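Local structure of haloalkane dehalogenase (Mycobacterium rhodesiae, 4MJ3) at residues 22-30 with 104-112. The protein catalyses the hydrolytic removal of halogen from haloalkanes, giving the alcohol and a halide ion. Residues are numbered along the deposited sequence; the frame is centred on the assembly and turned at random.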
ATOM      1  N   ARG A  22      -8.755 -14.647  -2.926  1.00 14.91           N
ATOM      2  CA  ARG A  22     -10.130 -14.326  -2.591  1.00 15.10           C
ATOM      3  C   ARG A  22     -10.486 -13.056  -3.340  1.00 13.45           C
ATOM      4  O   ARG A  22      -9.602 -12.282  -3.738  1.00 11.76           O
ATOM      5  CB  ARG A  22     -10.303 -14.148  -1.075  1.00 17.73           C
ATOM      6  CG  ARG A  22      -9.762 -15.305  -0.246  1.00 22.01           C
ATOM      7  CD  ARG A  22     -10.727 -16.473  -0.084  1.00 29.12           C
ATOM      8  NE  ARG A  22     -12.013 -16.121   0.524  1.00 34.38           N
ATOM      9  N   TYR A  23     -11.777 -12.854  -3.545  1.00 13.66           N
ATOM     10  CA  TYR A  23     -12.246 -11.742  -4.331  1.00 12.73           C
ATOM     11  C   TYR A  23     -13.478 -11.090  -3.743  1.00 14.86           C
ATOM     12  O   TYR A  23     -14.319 -11.761  -3.145  1.00 14.17           O
ATOM     13  CB  TYR A  23     -12.594 -12.197  -5.754  1.00 12.86           C
ATOM     14  CG  TYR A  23     -11.458 -12.842  -6.468  1.00 13.40           C
ATOM     15  CD1 TYR A  23     -10.455 -12.069  -7.050  1.00 12.61           C
ATOM     16  CD2 TYR A  23     -11.366 -14.220  -6.567  1.00 13.37           C
ATOM     17  CE1 TYR A  23      -9.407 -12.658  -7.729  1.00 12.82           C
ATOM     18  CE2 TYR A  23     -10.313 -14.812  -7.226  1.00 13.77           C
ATOM     19  CZ  TYR A  23      -9.338 -14.028  -7.794  1.00 12.56           C
ATOM     20  OH  TYR A  23      -8.285 -14.597  -8.453  1.00 12.94           O
ATOM     21  N   VAL A  24     -13.574  -9.779  -3.947  1.00 15.15           N
ATOM     22  CA  VAL A  24     -14.794  -9.023  -3.694  1.00 15.33           C
ATOM     23  C   VAL A  24     -15.099  -8.176  -4.923  1.00 15.76           C
ATOM     24  O   VAL A  24     -14.202  -7.866  -5.704  1.00 13.90           O
ATOM     25  CB  VAL A  24     -14.668  -8.094  -2.454  1.00 15.83           C
ATOM     26  CG1 VAL A  24     -14.661  -8.900  -1.161  1.00 17.67           C
ATOM     27  CG2 VAL A  24     -13.446  -7.182  -2.557  1.00 16.57           C
ATOM     28  N   GLU A  25     -16.345  -7.767  -5.063  1.00 15.14           N
ATOM     29  CA  GLU A  25     -16.741  -6.883  -6.160  1.00 15.71           C
ATOM     30  C   GLU A  25     -17.119  -5.526  -5.612  1.00 15.75           C
ATOM     31  O   GLU A  25     -17.762  -5.441  -4.571  1.00 16.97           O
ATOM     32  CB  GLU A  25     -17.887  -7.515  -6.913  1.00 20.25           C
ATOM     33  CG  GLU A  25     -17.507  -8.918  -7.344  1.00 26.29           C
ATOM     34  CD  GLU A  25     -18.105  -9.323  -8.660  1.00 43.23           C
ATOM     35  OE1 GLU A  25     -19.339  -9.212  -8.805  1.00 44.66           O
ATOM     36  OE2 GLU A  25     -17.327  -9.761  -9.530  1.00 50.48           O
ATOM     37  N   VAL A  26     -16.705  -4.481  -6.315  1.00 13.07           N
ATOM     38  CA  VAL A  26     -17.012  -3.105  -5.941  1.00 13.99           C
ATOM     39  C   VAL A  26     -17.542  -2.358  -7.152  1.00 13.98           C
ATOM     40  O   VAL A  26     -17.290  -2.754  -8.278  1.00 14.03           O
ATOM     41  CB  VAL A  26     -15.782  -2.380  -5.357  1.00 13.10           C
ATOM     42  CG1 VAL A  26     -15.257  -3.130  -4.127  1.00 14.40           C
ATOM     43  CG2 VAL A  26     -14.661  -2.258  -6.370  1.00 13.93           C
ATOM     44  N   ASP A  27     -18.262  -1.269  -6.903  1.00 16.32           N
ATOM     45  CA  ASP A  27     -18.752  -0.407  -7.963  1.00 17.14           C
ATOM     46  C   ASP A  27     -17.575   0.236  -8.698  1.00 16.53           C
ATOM     47  O   ASP A  27     -16.627   0.706  -8.079  1.00 14.04           O
ATOM     48  CB  ASP A  27     -19.624   0.702  -7.375  1.00 18.44           C
ATOM     49  CG  ASP A  27     -20.970   0.215  -6.916  1.00 21.99           C
ATOM     50  OD1 ASP A  27     -21.379  -0.906  -7.266  1.00 21.40           O
ATOM     51  OD2 ASP A  27     -21.652   0.988  -6.205  1.00 30.89           O
ATOM     52  N   SER A  28     -17.647   0.250 -10.024  1.00 16.92           N
ATOM     53  CA  SER A  28     -16.600   0.873 -10.821  1.00 15.09           C
ATOM     54  C   SER A  28     -16.587   2.378 -10.675  1.00 14.86           C
ATOM     55  O   SER A  28     -15.524   2.999 -10.788  1.00 16.34           O
ATOM     56  CB  SER A  28     -16.774   0.534 -12.301  1.00 17.31           C
ATOM     57  OG  SER A  28     -17.920   1.192 -12.830  1.00 15.78           O
ATOM     58  N   GLY A  29     -17.762   2.955 -10.410  1.00 16.37           N
ATOM     59  CA  GLY A  29     -17.928   4.398 -10.340  1.00 19.25           C
ATOM     60  C   GLY A  29     -18.680   4.973 -11.515  1.00 23.29           C
ATOM     61  O   GLY A  29     -19.100   6.123 -11.473  1.00 26.41           O
ATOM     62  N   ASP A  30     -18.826   4.200 -12.586  1.00 21.12           N
ATOM     63  CA  ASP A  30     -19.587   4.686 -13.736  1.00 25.09           C
ATOM     64  C   ASP A  30     -20.600   3.651 -14.217  1.00 26.39           C
ATOM     65  O   ASP A  30     -20.924   3.580 -15.396  1.00 29.43           O
ATOM     66  CB  ASP A  30     -18.652   5.159 -14.852  1.00 28.42           C
ATOM     67  CG  ASP A  30     -17.892   4.043 -15.489  1.00 26.95           C
ATOM     68  OD1 ASP A  30     -17.988   2.891 -15.010  1.00 28.63           O
ATOM     69  OD2 ASP A  30     -17.213   4.316 -16.500  1.00 32.22           O
ATOM     70  N   TRP A 104     -12.581   2.865  -3.989  1.00 10.79           N
ATOM     71  CA  TRP A 104     -12.466   1.427  -4.286  1.00 10.94           C
ATOM     72  C   TRP A 104     -11.938   0.646  -3.089  1.00 11.09           C
ATOM     73  O   TRP A 104     -12.490  -0.392  -2.708  1.00 12.53           O
ATOM     74  CB  TRP A 104     -11.550   1.194  -5.487  1.00 11.18           C
ATOM     75  CG  TRP A 104     -12.119   1.584  -6.805  1.00 10.94           C
ATOM     76  CD1 TRP A 104     -13.411   1.471  -7.212  1.00 13.07           C
ATOM     77  CD2 TRP A 104     -11.385   2.117  -7.917  1.00  9.69           C
ATOM     78  NE1 TRP A 104     -13.527   1.891  -8.525  1.00 14.00           N
ATOM     79  CE2 TRP A 104     -12.301   2.284  -8.983  1.00 13.08           C
ATOM     80  CE3 TRP A 104     -10.039   2.423  -8.131  1.00  9.69           C
ATOM     81  CZ2 TRP A 104     -11.913   2.778 -10.234  1.00 10.57           C
ATOM     82  CZ3 TRP A 104      -9.648   2.901  -9.371  1.00 10.63           C
ATOM     83  CH2 TRP A 104     -10.589   3.100 -10.402  1.00 11.30           C
HETATM   84  N   MSE A 105     -10.901   1.160  -2.442  1.00 12.52           N
HETATM   85  CA  MSE A 105     -10.340   0.471  -1.278  1.00 10.88           C
HETATM   86  C   MSE A 105     -11.309   0.426  -0.108  1.00 10.38           C
HETATM   87  O   MSE A 105     -11.430  -0.612   0.565  1.00 10.77           O
HETATM   88  CB  MSE A 105      -9.009   1.112  -0.880  1.00 11.11           C
HETATM   89  CG  MSE A 105      -8.360   0.472   0.341  1.00 13.25           C
HETATM   90 SE   MSE A 105      -8.062  -1.476   0.139  1.00 14.72          SE
HETATM   91  CE  MSE A 105      -6.649  -1.466  -1.204  1.00 15.17           C
ATOM     92  N   TRP A 106     -11.992   1.539   0.160  1.00 11.12           N
ATOM     93  CA  TRP A 106     -12.986   1.558   1.222  1.00 10.96           C
ATOM     94  C   TRP A 106     -14.083   0.549   0.930  1.00 11.15           C
ATOM     95  O   TRP A 106     -14.468  -0.196   1.818  1.00 11.95           O
ATOM     96  CB  TRP A 106     -13.587   2.946   1.439  1.00 11.93           C
ATOM     97  CG  TRP A 106     -14.504   2.972   2.587  1.00 12.79           C
ATOM     98  CD1 TRP A 106     -15.838   3.222   2.554  1.00 14.22           C
ATOM     99  CD2 TRP A 106     -14.180   2.702   3.965  1.00 14.66           C
ATOM    100  NE1 TRP A 106     -16.357   3.149   3.816  1.00 15.91           N
ATOM    101  CE2 TRP A 106     -15.372   2.831   4.702  1.00 15.17           C
ATOM    102  CE3 TRP A 106     -13.007   2.385   4.642  1.00 14.82           C
ATOM    103  CZ2 TRP A 106     -15.421   2.647   6.080  1.00 17.78           C
ATOM    104  CZ3 TRP A 106     -13.057   2.206   6.020  1.00 15.68           C
ATOM    105  CH2 TRP A 106     -14.242   2.329   6.717  1.00 18.15           C
ATOM    106  N   ALA A 107     -14.555   0.506  -0.318  1.00 11.53           N
ATOM    107  CA  ALA A 107     -15.583  -0.460  -0.691  1.00 10.54           C
ATOM    108  C   ALA A 107     -15.132  -1.908  -0.470  1.00 10.37           C
ATOM    109  O   ALA A 107     -15.914  -2.725   0.004  1.00 12.01           O
ATOM    110  CB  ALA A 107     -16.011  -0.252  -2.118  1.00 11.50           C
ATOM    111  N   ALA A 108     -13.874  -2.203  -0.784  1.00  9.92           N
ATOM    112  CA  ALA A 108     -13.300  -3.523  -0.531  1.00 10.10           C
ATOM    113  C   ALA A 108     -13.271  -3.881   0.952  1.00 11.61           C
ATOM    114  O   ALA A 108     -13.727  -4.959   1.364  1.00 14.67           O
ATOM    115  CB  ALA A 108     -11.906  -3.619  -1.105  1.00  9.57           C
ATOM    116  N   ILE A 109     -12.780  -2.954   1.767  1.00 13.01           N
ATOM    117  CA  ILE A 109     -12.749  -3.142   3.216  1.00 12.64           C
ATOM    118  C   ILE A 109     -14.169  -3.428   3.760  1.00 13.52           C
ATOM    119  O   ILE A 109     -14.380  -4.331   4.579  1.00 13.17           O
ATOM    120  CB  ILE A 109     -12.118  -1.907   3.905  1.00 12.71           C
ATOM    121  CG1 ILE A 109     -10.634  -1.846   3.568  1.00 13.63           C
ATOM    122  CG2 ILE A 109     -12.317  -1.926   5.427  1.00 13.21           C
ATOM    123  CD1 ILE A 109      -9.962  -0.531   3.924  1.00 14.86           C
ATOM    124  N   GLU A 110     -15.135  -2.632   3.310  1.00 15.84           N
ATOM    125  CA  GLU A 110     -16.517  -2.782   3.740  1.00 17.18           C
ATOM    126  C   GLU A 110     -17.120  -4.116   3.313  1.00 17.51           C
ATOM    127  O   GLU A 110     -17.853  -4.739   4.079  1.00 20.03           O
ATOM    128  CB  GLU A 110     -17.365  -1.638   3.215  1.00 20.26           C
ATOM    129  CG  GLU A 110     -17.071  -0.293   3.857  1.00 23.35           C
ATOM    130  CD  GLU A 110     -17.740  -0.144   5.204  1.00 26.67           C
ATOM    131  OE1 GLU A 110     -17.282  -0.792   6.166  1.00 27.30           O
ATOM    132  OE2 GLU A 110     -18.719   0.623   5.310  1.00 33.65           O
ATOM    133  N   GLU A 111     -16.822  -4.529   2.086  1.00 17.33           N
ATOM    134  CA  GLU A 111     -17.383  -5.757   1.530  1.00 18.91           C
ATOM    135  C   GLU A 111     -16.783  -6.991   2.227  1.00 18.50           C
ATOM    136  O   GLU A 111     -17.502  -7.938   2.536  1.00 19.47           O
ATOM    137  CB  GLU A 111     -17.148  -5.805   0.021  1.00 22.39           C
ATOM    138  CG  GLU A 111     -17.987  -6.841  -0.707  1.00 35.13           C
ATOM    139  CD  GLU A 111     -19.478  -6.609  -0.570  1.00 34.35           C
ATOM    140  OE1 GLU A 111     -19.923  -5.450  -0.736  1.00 38.42           O
ATOM    141  OE2 GLU A 111     -20.195  -7.590  -0.257  1.00 52.77           O
ATOM    142  N   ILE A 112     -15.482  -6.946   2.501  1.00 17.89           N
ATOM    143  CA  ILE A 112     -14.839  -7.997   3.273  1.00 17.78           C
ATOM    144  C   ILE A 112     -15.370  -8.025   4.716  1.00 19.24           C
ATOM    145  O   ILE A 112     -15.555  -9.102   5.294  1.00 19.63           O
ATOM    146  CB  ILE A 112     -13.309  -7.860   3.280  1.00 16.57           C
ATOM    147  CG1 ILE A 112     -12.769  -7.979   1.850  1.00 16.11           C
ATOM    148  CG2 ILE A 112     -12.713  -8.935   4.174  1.00 16.31           C
ATOM    149  CD1 ILE A 112     -11.362  -7.488   1.692  1.00 14.13           C
TER
HETATM  150  O   HOH W   1     -19.195  -3.494  -2.970  1.00 31.87           O
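V24 and V26 of strand 22-27 rest on segment 104-112 of helix 98-112, its axis passing 8.1 Å from that of the strand with the two chain directions at 133°. This is the edge of the central sheet in an alpha/beta hydrolase fold: strand 22-27 is its outermost strand, pairing antiparallel with strand 33-41, and helix 98-112 lies over one face. With alanines at 107 and 108 the backbones approach closely, the CA atoms of V26 and A107 being 6.0 Å apart. Both valines share a rotamer, with CG1 anti to the carbonyl carbon and CG2 between that carbon and the backbone N, and so present themselves to the helix in the same way. In V26, CG1 meets A107 CB at 3.6 Å, while CG2 approaches W104 CD1 obliquely to the indole. In V24, CG2 lies against A108 CB; CG1 touches I112 CG1 at 3.7 Å, the side chains crossing at about a right angle, and also E111 CG. The E111 chain runs past V24 and bends at chi2, keeping its methylenes on the valine while OE1 reaches a water that donates to it and to E25 O, a polar bridge beside the apolar patch. Past D27 the strand ends, and there the indole of W104, also in contact with L34 of the neighbouring strand, presents its N-H edge to the backbone. W104 NE1 donates to S28 O over 3.2 Å, bent to 144° at the hydrogen; the oxygen lies near the indole plane, but the nitrogen sits well above the S28 carbonyl plane, 56° out of it.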